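Local coordinates for alpha-aminoadipate carrier protein lysW (Sulfolobus tokodaii, PDB 3VPB), which carries covalently bound substrates of arginine and lysine biosynthesis while bound glutamate is converted to ornithine and bound alpha-aminoadipate to lysine, at residues E[2-8]-E[42-46]; E[19-23]-E[34-38]. All blocks are in the same frame, centred on the assembly; numbering follows the deposited sequence.

Contact 1: E[2-8]-E[42-46]; sequences VVLKCPV and LALRL. With ZN (zinc ion), chain B.
Leu44 reaches from its strand into the space beside Leu4, Lys5 and Pro7, and CB, CG and CD1 in turn meet that segment. Its CB lies 4.0 Å from Pro7 CD, with the proline and leucine side chains crossing at about a right angle. With CG anti to the carbonyl carbon (chi1 -66°), the branch is carried onward to Leu4, where CG faces CB and one terminal methyl. The tip, CD1, ends 3.8 Å from Leu4 CB and also rests on the carbonyl oxygen of Lys5. Leu4 in turn sets its methyls against the backbone of Leu42 and Ala43, although it is modelled in two conformers, which makes the details at its tip less certain.

The two strands belong to different sheets: 2-5 forms a hairpin with 12-15, and 41-46 is an outer strand of the three-stranded antiparallel sheet, as befits a zinc ribbon. Their directions differ by 39°, and the side-chain contacts between them are apolar. One water joins the backbones, donating to Lys5 O at 2.9 Å and accepting from Leu44 N at 2.8 Å.

Farther along, Pro7 sets CG 3.4 Å from Leu44 O, and the same ring atom leans on Arg45 CA. Val8 CG2 meets Leu46 CD1 at 3.5 Å, the two side chains lying oblique to each other. Between these prolyl and valyl contacts and strand 2-5 sits Cys6, whose SG binds the zinc ion at 2.2 Å together with Cys9, His27 and Cys29. The thiolate also accepts the N-H of Val8 at 152°, an interaction likely to temper its negative charge. Arg45 points its CB away from segment 2-8, and its guanidinium group forms a salt bridge with Glu111 of a neighbouring enzyme chain.

Contact 2: E[19-23]-E[34-38]; sequences ALPGE and EVYND
The flat carbonyl group of Val35 has Gly22 above it: Gly22 N donates to Val35 O at 2.7 Å from 38° out of the carbonyl plane. Val35 N in turn bonds Glu23 O at 2.9 Å, so one valine is gripped by both ends of its backbone. A second flat group, the Glu34 carboxylate, brings OE1 to 3.2 Å from Gly22 O; both are acceptors and do not bond.

These bonds dock the type II turn Leu20-Glu23, in the loop leading into strand 24-26, on that strand's antiparallel partner 32-38. The positive phi of Gly22 would jam a CB against the preceding carbonyl oxygen. Val35 fits its methyls around the turn, CG1 3.4 Å from Glu23 O and CG2 3.7 Å from Pro21 CA; its almost eclipsed chi1 of 1° suggests strain. The Glu34 chain, extended beyond CG, lies along the carbonyls of Gly22 and Glu23. Replacing Glu34 by alanine is likely to open a gap beside those carbonyls and take away a packing contact with Ile9 of a neighbouring enzyme chain. With a carbonyl oxygen so close to the carboxylate, its negative charge is likely to be somewhat disfavoured and its pKa raised.

Both contacts involve the three-stranded sheet: contact 1 uses strand 41-46 and contact 2 its neighbour 32-38, and along the chain contact 2 is nested inside the loop that contact 1 closes. Their centres are about 9 Å apart. Backbone pairs join them, Ala43 N to Tyr36 O and Arg45 O to Glu34 N, each 2.8 Å and probably hydrogen bonds, while Arg45 makes a cation-pi contact with Tyr36. Contact 1, a surface contact by the exposure of its residues, joins two sheets through apolar side chains and one bridging water, with the zinc-bound Cys6 in the same segment. Contact 2 is partly buried and relies on direct backbone bonds to fix a turn against a strand.

Contact 1: E[2-8]-E[42-46]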
loop_
_atom_site.group_PDB
_atom_site.type_symbol
_atom_site.label_atom_id
_atom_site.label_comp_id
_atom_site.label_asym_id
_atom_site.label_seq_id
_atom_site.Cartn_x
_atom_site.Cartn_y
_atom_site.Cartn_z
ATOM N N VAL E 2 15.528 35.359 -3.701
ATOM C CA VAL E 2 15.221 35.257 -2.277
ATOM C C VAL E 2 15.916 34.048 -1.636
ATOM O O VAL E 2 16.077 33.003 -2.268
ATOM C CB VAL E 2 13.691 35.287 -1.992
ATOM C CG1 VAL E 2 12.988 34.037 -2.529
ATOM C CG2 VAL E 2 13.417 35.495 -0.506
ATOM N N VAL E 3 16.335 34.213 -0.389
ATOM C CA VAL E 3 17.053 33.161 0.326
ATOM C C VAL E 3 16.145 32.582 1.387
ATOM O O VAL E 3 15.764 33.272 2.341
ATOM C CB VAL E 3 18.373 33.676 0.938
ATOM C CG1 VAL E 3 19.110 32.541 1.714
ATOM C CG2 VAL E 3 19.263 34.237 -0.153
ATOM N N LEU E 4 15.774 31.318 1.189
ATOM C CA LEU E 4 14.883 30.624 2.103
ATOM C C LEU E 4 15.633 29.478 2.768
ATOM O O LEU E 4 16.636 28.984 2.228
ATOM C CB LEU E 4 13.651 30.092 1.359
ATOM C CG LEU E 4 12.814 31.075 0.533
ATOM C CD1 LEU E 4 11.540 30.403 0.088
ATOM C CD2 LEU E 4 12.498 32.333 1.329
ATOM N N LYS E 5 15.158 29.065 3.933
ATOM C CA LYS E 5 15.798 27.950 4.637
ATOM C C LYS E 5 15.160 26.616 4.258
ATOM O O LYS E 5 13.932 26.491 4.196
ATOM C CB LYS E 5 15.769 28.148 6.151
ATOM C CG LYS E 5 16.789 29.167 6.670
ATOM C CD LYS E 5 18.214 28.680 6.482
ATOM C CE LYS E 5 19.119 29.185 7.594
ATOM N NZ LYS E 5 18.757 28.536 8.900
ATOM N N CYS E 6 16.014 25.631 3.990
ATOM C CA CYS E 6 15.576 24.259 3.733
ATOM C C CYS E 6 14.970 23.623 4.996
ATOM O O CYS E 6 15.625 23.569 6.035
ATOM C CB CYS E 6 16.758 23.440 3.224
ATOM S SG CYS E 6 16.361 21.739 2.815
ATOM N N PRO E 7 13.720 23.136 4.909
ATOM C CA PRO E 7 13.033 22.547 6.059
ATOM C C PRO E 7 13.623 21.186 6.448
ATOM O O PRO E 7 13.195 20.578 7.438
ATOM C CB PRO E 7 11.603 22.372 5.546
ATOM C CG PRO E 7 11.755 22.156 4.091
ATOM C CD PRO E 7 12.929 23.005 3.673
ATOM N N VAL E 8 14.604 20.729 5.673
ATOM C CA VAL E 8 15.202 19.409 5.847
ATOM C C VAL E 8 16.597 19.521 6.447
ATOM O O VAL E 8 16.884 18.868 7.453
ATOM C CB VAL E 8 15.236 18.629 4.512
ATOM C CG1 VAL E 8 16.058 17.334 4.641
ATOM C CG2 VAL E 8 13.824 18.330 4.047
ATOM N N LEU E 42 7.383 33.731 1.293
ATOM C CA LEU E 42 7.531 32.501 0.565
ATOM C C LEU E 42 8.263 31.596 1.543
ATOM O O LEU E 42 9.082 32.066 2.328
ATOM C CB LEU E 42 8.364 32.709 -0.681
ATOM C CG LEU E 42 7.713 32.650 -2.058
ATOM C CD1 LEU E 42 6.255 33.177 -2.120
ATOM C CD2 LEU E 42 8.623 33.336 -3.079
ATOM N N ALA E 43 7.926 30.316 1.537
ATOM C CA ALA E 43 8.614 29.373 2.396
ATOM C C ALA E 43 8.731 28.048 1.651
ATOM O O ALA E 43 8.152 27.875 0.572
ATOM C CB ALA E 43 7.849 29.202 3.708
ATOM N N LEU E 44 9.497 27.122 2.215
ATOM C CA LEU E 44 9.709 25.832 1.573
ATOM C C LEU E 44 9.253 24.711 2.486
ATOM O O LEU E 44 9.564 24.718 3.676
ATOM C CB LEU E 44 11.185 25.670 1.266
ATOM C CG LEU E 44 11.816 26.601 0.230
ATOM C CD1 LEU E 44 13.321 26.478 0.239
ATOM C CD2 LEU E 44 11.273 26.297 -1.157
ATOM N N ARG E 45 8.520 23.743 1.949
ATOM C CA ARG E 45 8.317 22.497 2.697
ATOM C C ARG E 45 8.606 21.270 1.830
ATOM O O ARG E 45 8.756 21.389 0.616
ATOM C CB ARG E 45 6.920 22.439 3.320
ATOM C CG ARG E 45 5.804 22.572 2.326
ATOM C CD ARG E 45 4.479 22.192 2.951
ATOM N NE ARG E 45 3.404 22.594 2.057
ATOM C CZ ARG E 45 2.546 23.582 2.311
ATOM N NH1 ARG E 45 2.600 24.257 3.460
ATOM N NH2 ARG E 45 1.616 23.883 1.418
ATOM N N LEU E 46 8.690 20.097 2.459
ATOM C CA LEU E 46 8.926 18.839 1.755
ATOM C C LEU E 46 7.871 18.610 0.683
ATOM O O LEU E 46 6.664 18.705 0.962
ATOM C CB LEU E 46 8.917 17.671 2.748
ATOM C CG LEU E 46 9.711 16.403 2.402
ATOM C CD1 LEU E 46 11.201 16.704 2.298
ATOM C CD2 LEU E 46 9.451 15.318 3.427
HETATM ZN ZN ZN B . 18.345 20.967 2.171
HETATM O O HOH W 1 11.482 27.973 3.980
#

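Contact 2: E[19-23]-E[34-38]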
loop_
_atom_site.group_PDB
_atom_site.type_symbol
_atom_site.label_atom_id
_atom_site.label_comp_id
_atom_site.label_asym_id
_atom_site.label_seq_id
_atom_site.Cartn_x
_atom_site.Cartn_y
_atom_site.Cartn_z
ATOM N N ALA E 19 9.998 31.799 -9.528
ATOM C CA ALA E 19 9.153 30.906 -8.723
ATOM C C ALA E 19 7.777 31.421 -8.280
ATOM O O ALA E 19 7.628 32.540 -7.777
ATOM C CB ALA E 19 9.928 30.378 -7.522
ATOM N N LEU E 20 6.779 30.568 -8.495
ATOM C CA LEU E 20 5.415 30.737 -8.006
ATOM C C LEU E 20 5.181 29.734 -6.882
ATOM O O LEU E 20 5.818 28.673 -6.861
ATOM C CB LEU E 20 4.411 30.468 -9.136
ATOM C CG LEU E 20 3.741 31.606 -9.923
ATOM C CD1 LEU E 20 2.550 32.203 -9.153
ATOM C CD2 LEU E 20 4.728 32.705 -10.310
ATOM N N PRO E 21 4.296 30.070 -5.924
ATOM C CA PRO E 21 3.837 29.082 -4.944
ATOM C C PRO E 21 3.347 27.792 -5.616
ATOM O O PRO E 21 2.544 27.853 -6.546
ATOM C CB PRO E 21 2.678 29.799 -4.238
ATOM C CG PRO E 21 2.818 31.264 -4.583
ATOM C CD PRO E 21 3.991 31.445 -5.489
ATOM N N GLY E 22 3.858 26.647 -5.161
ATOM C CA GLY E 22 3.499 25.328 -5.706
ATOM C C GLY E 22 4.571 24.706 -6.594
ATOM O O GLY E 22 4.478 23.535 -6.956
ATOM N N GLU E 23 5.574 25.498 -6.969
ATOM C CA GLU E 23 6.700 25.012 -7.771
ATOM C C GLU E 23 7.645 24.156 -6.945
ATOM O O GLU E 23 7.744 24.328 -5.744
ATOM C CB GLU E 23 7.482 26.170 -8.365
ATOM C CG GLU E 23 6.849 26.773 -9.585
ATOM C CD GLU E 23 7.804 27.647 -10.335
ATOM O OE1 GLU E 23 8.649 27.117 -11.097
ATOM O OE2 GLU E 23 7.699 28.875 -10.166
ATOM N N GLU E 34 8.779 22.084 -2.045
ATOM C CA GLU E 34 7.739 22.844 -2.719
ATOM C C GLU E 34 7.721 24.252 -2.152
ATOM O O GLU E 34 7.783 24.428 -0.937
ATOM C CB GLU E 34 6.391 22.189 -2.467
ATOM C CG GLU E 34 5.286 22.628 -3.407
ATOM C CD GLU E 34 4.258 21.519 -3.607
ATOM O OE1 GLU E 34 3.542 21.553 -4.630
ATOM O OE2 GLU E 34 4.173 20.609 -2.735
ATOM N N VAL E 35 7.625 25.261 -3.010
ATOM C CA VAL E 35 7.428 26.607 -2.459
ATOM C C VAL E 35 5.950 26.846 -2.122
ATOM O O VAL E 35 5.050 26.337 -2.808
ATOM C CB VAL E 35 8.165 27.777 -3.257
ATOM C CG1 VAL E 35 8.930 27.293 -4.485
ATOM C CG2 VAL E 35 7.276 29.008 -3.518
ATOM N N TYR E 36 5.708 27.554 -1.019
ATOM C CA TYR E 36 4.347 27.903 -0.624
ATOM C C TYR E 36 4.339 29.293 0.004
ATOM O O TYR E 36 5.391 29.840 0.332
ATOM C CB TYR E 36 3.740 26.843 0.319
ATOM C CG TYR E 36 4.303 26.820 1.724
ATOM C CD1 TYR E 36 3.594 27.390 2.792
ATOM C CD2 TYR E 36 5.527 26.211 1.996
ATOM C CE1 TYR E 36 4.105 27.363 4.094
ATOM C CE2 TYR E 36 6.039 26.168 3.296
ATOM C CZ TYR E 36 5.319 26.749 4.336
ATOM O OH TYR E 36 5.823 26.732 5.610
ATOM N N ASN E 37 3.143 29.852 0.149
ATOM C CA ASN E 37 2.973 31.156 0.769
ATOM C C ASN E 37 2.533 31.023 2.222
ATOM O O ASN E 37 1.603 30.284 2.536
ATOM C CB ASN E 37 1.959 31.986 -0.014
ATOM C CG ASN E 37 1.639 33.305 0.667
ATOM O OD1 ASN E 37 2.530 34.101 0.957
ATOM N ND2 ASN E 37 0.360 33.534 0.929
ATOM N N ASP E 38 3.233 31.727 3.099
ATOM C CA ASP E 38 2.896 31.781 4.511
ATOM C C ASP E 38 2.764 33.272 4.841
ATOM O O ASP E 38 3.761 33.927 5.127
ATOM C CB ASP E 38 4.017 31.096 5.309
ATOM C CG ASP E 38 3.602 30.715 6.727
ATOM O OD1 ASP E 38 3.481 31.615 7.578
ATOM O OD2 ASP E 38 3.432 29.509 6.997
#